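Local coordinates for polyhedrin (Uranotaenia sapphirina cypovirus, PDB 4ZQX), which forms the crystalline matrix of cypovirus polyhedra, the protein crystals that embed virus particles, and binds ATP, at residues N26-V30 and Y105-V110. Sequence-based numbering, arbitrary orientation.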
ATOM      1  N   ASN A  26     -10.126   5.441 -15.770  1.00 27.24           N
ATOM      2  CA  ASN A  26     -10.106   5.752 -14.352  1.00 28.34           C
ATOM      3  C   ASN A  26     -11.182   6.728 -13.888  1.00 29.75           C
ATOM      4  O   ASN A  26     -11.467   7.716 -14.551  1.00 31.27           O
ATOM      5  CB  ASN A  26      -8.748   6.339 -13.968  1.00 30.08           C
ATOM      6  CG  ASN A  26      -7.677   5.298 -13.837  1.00 31.02           C
ATOM      7  OD1 ASN A  26      -7.932   4.170 -13.428  1.00 33.02           O
ATOM      8  ND2 ASN A  26      -6.456   5.672 -14.181  1.00 31.89           N
ATOM      9  N   MET A  27     -11.727   6.465 -12.705  1.00 29.08           N
ATOM     10  CA  MET A  27     -12.343   7.516 -11.893  1.00 28.99           C
ATOM     11  C   MET A  27     -11.202   8.243 -11.196  1.00 28.40           C
ATOM     12  O   MET A  27     -10.142   7.640 -10.952  1.00 29.89           O
ATOM     13  CB  MET A  27     -13.291   6.935 -10.847  1.00 30.18           C
ATOM     14  CG  MET A  27     -14.468   6.159 -11.434  1.00 32.92           C
ATOM     15  SD  MET A  27     -15.382   5.266 -10.145  1.00 32.14           S
ATOM     16  CE  MET A  27     -14.241   3.937  -9.817  1.00 31.62           C
ATOM     17  N   GLU A  28     -11.409   9.526 -10.894  1.00 28.57           N
ATOM     18  CA  GLU A  28     -10.355  10.360 -10.313  1.00 28.80           C
ATOM     19  C   GLU A  28     -10.782  10.935  -8.969  1.00 29.66           C
ATOM     20  O   GLU A  28     -11.915  11.404  -8.815  1.00 31.07           O
ATOM     21  CB  GLU A  28     -10.013  11.521 -11.253  1.00 30.11           C
ATOM     22  CG  GLU A  28      -9.739  11.125 -12.688  1.00 30.62           C
ATOM     23  CD  GLU A  28      -8.424  10.393 -12.902  1.00 30.60           C
ATOM     24  OE1 GLU A  28      -7.545  10.484 -12.028  1.00 31.57           O
ATOM     25  OE2 GLU A  28      -8.265   9.753 -13.969  1.00 31.55           O
ATOM     26  N   LEU A  29      -9.866  10.908  -8.001  1.00 28.89           N
ATOM     27  CA  LEU A  29     -10.091  11.503  -6.680  1.00 27.78           C
ATOM     28  C   LEU A  29      -8.912  12.419  -6.331  1.00 29.17           C
ATOM     29  O   LEU A  29      -7.760  11.993  -6.340  1.00 29.60           O
ATOM     30  CB  LEU A  29     -10.217  10.408  -5.613  1.00 30.32           C
ATOM     31  CG  LEU A  29     -10.212  10.835  -4.139  1.00 31.01           C
ATOM     32  CD1 LEU A  29     -11.431  11.663  -3.786  1.00 32.56           C
ATOM     33  CD2 LEU A  29     -10.115   9.611  -3.231  1.00 32.86           C
ATOM     34  N   VAL A  30      -9.203  13.682  -6.057  1.00 28.47           N
ATOM     35  CA  VAL A  30      -8.219  14.583  -5.478  1.00 30.34           C
ATOM     36  C   VAL A  30      -8.725  15.087  -4.150  1.00 28.94           C
ATOM     37  O   VAL A  30      -9.795  15.671  -4.057  1.00 30.83           O
ATOM     38  CB  VAL A  30      -7.919  15.785  -6.377  1.00 31.58           C
ATOM     39  CG1 VAL A  30      -6.935  16.743  -5.683  1.00 32.20           C
ATOM     40  CG2 VAL A  30      -7.341  15.317  -7.697  1.00 31.68           C
ATOM     41  N   TYR A 105     -12.600  16.090  -4.332  1.00 28.44           N
ATOM     42  CA  TYR A 105     -12.998  16.281  -5.722  1.00 29.25           C
ATOM     43  C   TYR A 105     -13.049  14.933  -6.434  1.00 30.26           C
ATOM     44  O   TYR A 105     -12.048  14.236  -6.483  1.00 31.29           O
ATOM     45  CB  TYR A 105     -12.007  17.222  -6.410  1.00 31.69           C
ATOM     46  CG  TYR A 105     -12.119  18.634  -5.889  1.00 30.90           C
ATOM     47  CD1 TYR A 105     -13.160  19.454  -6.301  1.00 31.66           C
ATOM     48  CD2 TYR A 105     -11.214  19.139  -4.964  1.00 30.91           C
ATOM     49  CE1 TYR A 105     -13.299  20.739  -5.817  1.00 31.40           C
ATOM     50  CE2 TYR A 105     -11.331  20.437  -4.496  1.00 32.35           C
ATOM     51  CZ  TYR A 105     -12.389  21.229  -4.921  1.00 31.18           C
ATOM     52  OH  TYR A 105     -12.563  22.530  -4.473  1.00 32.16           O
ATOM     53  N   LEU A 106     -14.225  14.569  -6.950  1.00 30.83           N
ATOM     54  CA  LEU A 106     -14.425  13.285  -7.625  1.00 29.95           C
ATOM     55  C   LEU A 106     -14.823  13.518  -9.072  1.00 30.61           C
ATOM     56  O   LEU A 106     -15.718  14.327  -9.341  1.00 30.74           O
ATOM     57  CB  LEU A 106     -15.535  12.470  -6.934  1.00 32.00           C
ATOM     58  CG  LEU A 106     -15.247  11.817  -5.579  1.00 35.09           C
ATOM     59  CD1 LEU A 106     -15.075  12.851  -4.478  1.00 38.30           C
ATOM     60  CD2 LEU A 106     -16.364  10.846  -5.215  1.00 37.06           C
ATOM     61  N   ARG A 107     -14.179  12.821 -10.005  1.00 30.55           N
ATOM     62  CA  ARG A 107     -14.489  13.035 -11.412  1.00 30.10           C
ATOM     63  C   ARG A 107     -14.484  11.716 -12.152  1.00 29.39           C
ATOM     64  O   ARG A 107     -13.509  10.981 -12.102  1.00 31.47           O
ATOM     65  CB  ARG A 107     -13.473  13.994 -12.067  1.00 30.06           C
ATOM     66  CG  ARG A 107     -13.912  14.519 -13.438  1.00 31.24           C
ATOM     67  CD  ARG A 107     -12.749  15.152 -14.232  1.00 32.81           C
ATOM     68  NE  ARG A 107     -13.240  15.911 -15.382  1.00 34.99           N
ATOM     69  CZ  ARG A 107     -13.524  15.391 -16.573  1.00 36.44           C
ATOM     70  NH1 ARG A 107     -13.345  14.099 -16.802  1.00 35.97           N
ATOM     71  NH2 ARG A 107     -13.982  16.171 -17.543  1.00 36.53           N
ATOM     72  N   GLY A 108     -15.567  11.440 -12.861  1.00 29.16           N
ATOM     73  CA  GLY A 108     -15.649  10.239 -13.662  1.00 31.15           C
ATOM     74  C   GLY A 108     -16.941   9.482 -13.510  1.00 31.10           C
ATOM     75  O   GLY A 108     -17.966  10.037 -13.092  1.00 30.72           O
ATOM     76  N   ASN A 109     -16.885   8.197 -13.870  1.00 29.97           N
ATOM     77  CA  ASN A 109     -18.075   7.357 -13.931  1.00 31.11           C
ATOM     78  C   ASN A 109     -18.393   6.732 -12.572  1.00 30.06           C
ATOM     79  O   ASN A 109     -18.415   5.517 -12.420  1.00 30.51           O
ATOM     80  CB  ASN A 109     -17.896   6.294 -15.017  1.00 33.28           C
ATOM     81  CG  ASN A 109     -19.204   5.654 -15.429  1.00 35.89           C
ATOM     82  OD1 ASN A 109     -20.276   6.231 -15.256  1.00 36.31           O
ATOM     83  ND2 ASN A 109     -19.119   4.452 -15.985  1.00 38.39           N
ATOM     84  N   VAL A 110     -18.669   7.601 -11.596  1.00 28.38           N
ATOM     85  CA  VAL A 110     -18.844   7.232 -10.196  1.00 28.87           C
ATOM     86  C   VAL A 110     -20.265   6.802  -9.846  1.00 29.38           C
ATOM     87  O   VAL A 110     -21.232   7.350 -10.349  1.00 30.05           O
ATOM     88  CB  VAL A 110     -18.444   8.424  -9.300  1.00 29.46           C
ATOM     89  CG1 VAL A 110     -18.736   8.157  -7.799  1.00 31.06           C
ATOM     90  CG2 VAL A 110     -16.982   8.799  -9.541  1.00 31.18           C
TER
HETATM   91  O   HOH W   1     -14.474   7.116 -14.905  1.00 32.84           O
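Glu-28 and Arg-107 exchange two backbone hydrogen bonds, Glu-28 N to Arg-107 O (2.8 Å) and Arg-107 N to Glu-28 O (2.9 Å). Val-30 and Tyr-105 repeat the pattern, with Tyr-105 N to Val-30 O at 2.8 Å. Leu-29 and Leu-106 form the non-hydrogen-bonded pair between them. Two CA-H...O contacts, from Leu-106 to Glu-28 O and from Leu-29 to Tyr-105 O, supplement the ladder. Beyond the paired strands a water takes over. It accepts from Asn-109 N (2.8 Å) and donates to Asn-26 O (3.1 Å).

Apolar contacts lie on the face of Leu-29 and Leu-106. Their side chains run side by side, and the CD1 atoms meet at 3.9 Å. Further along, Met-27 crosses Val-110, with SD 3.9 Å from Val-110 CG2. CG of Met-27 stands anti to the carbonyl carbon (chi1 -62°), and an extended chi2 carries SD to Val-110. Val-178 of strand 173-179 packs on Met-27, Leu-106 and Val-110.

Glu-28, Val-30, Tyr-105 and Arg-107 share the other face. CB of Tyr-105 lies 3.6 Å from Val-30 O, which sits near the plane of the ring at its edge. The polar ends find partners elsewhere: Glu-28 OE1 with His-44, Tyr-105 OH with Leu-230 N and Tyr-164 OH. Tyr-133 of a second subunit packs on Glu-28 and Val-30.

At Gly-108 (phi 134°, psi -159°) a CB would jam against the preceding carbonyl O and crowd Met-27 CA. Asn-109 centres an inverse gamma turn. Together the segments form a buried antiparallel ladder inside the large polyhedrin sheet, with Arg-107 NH2 hydrogen-bonded to the backbone O of Ser-154, an ATP-pocket residue.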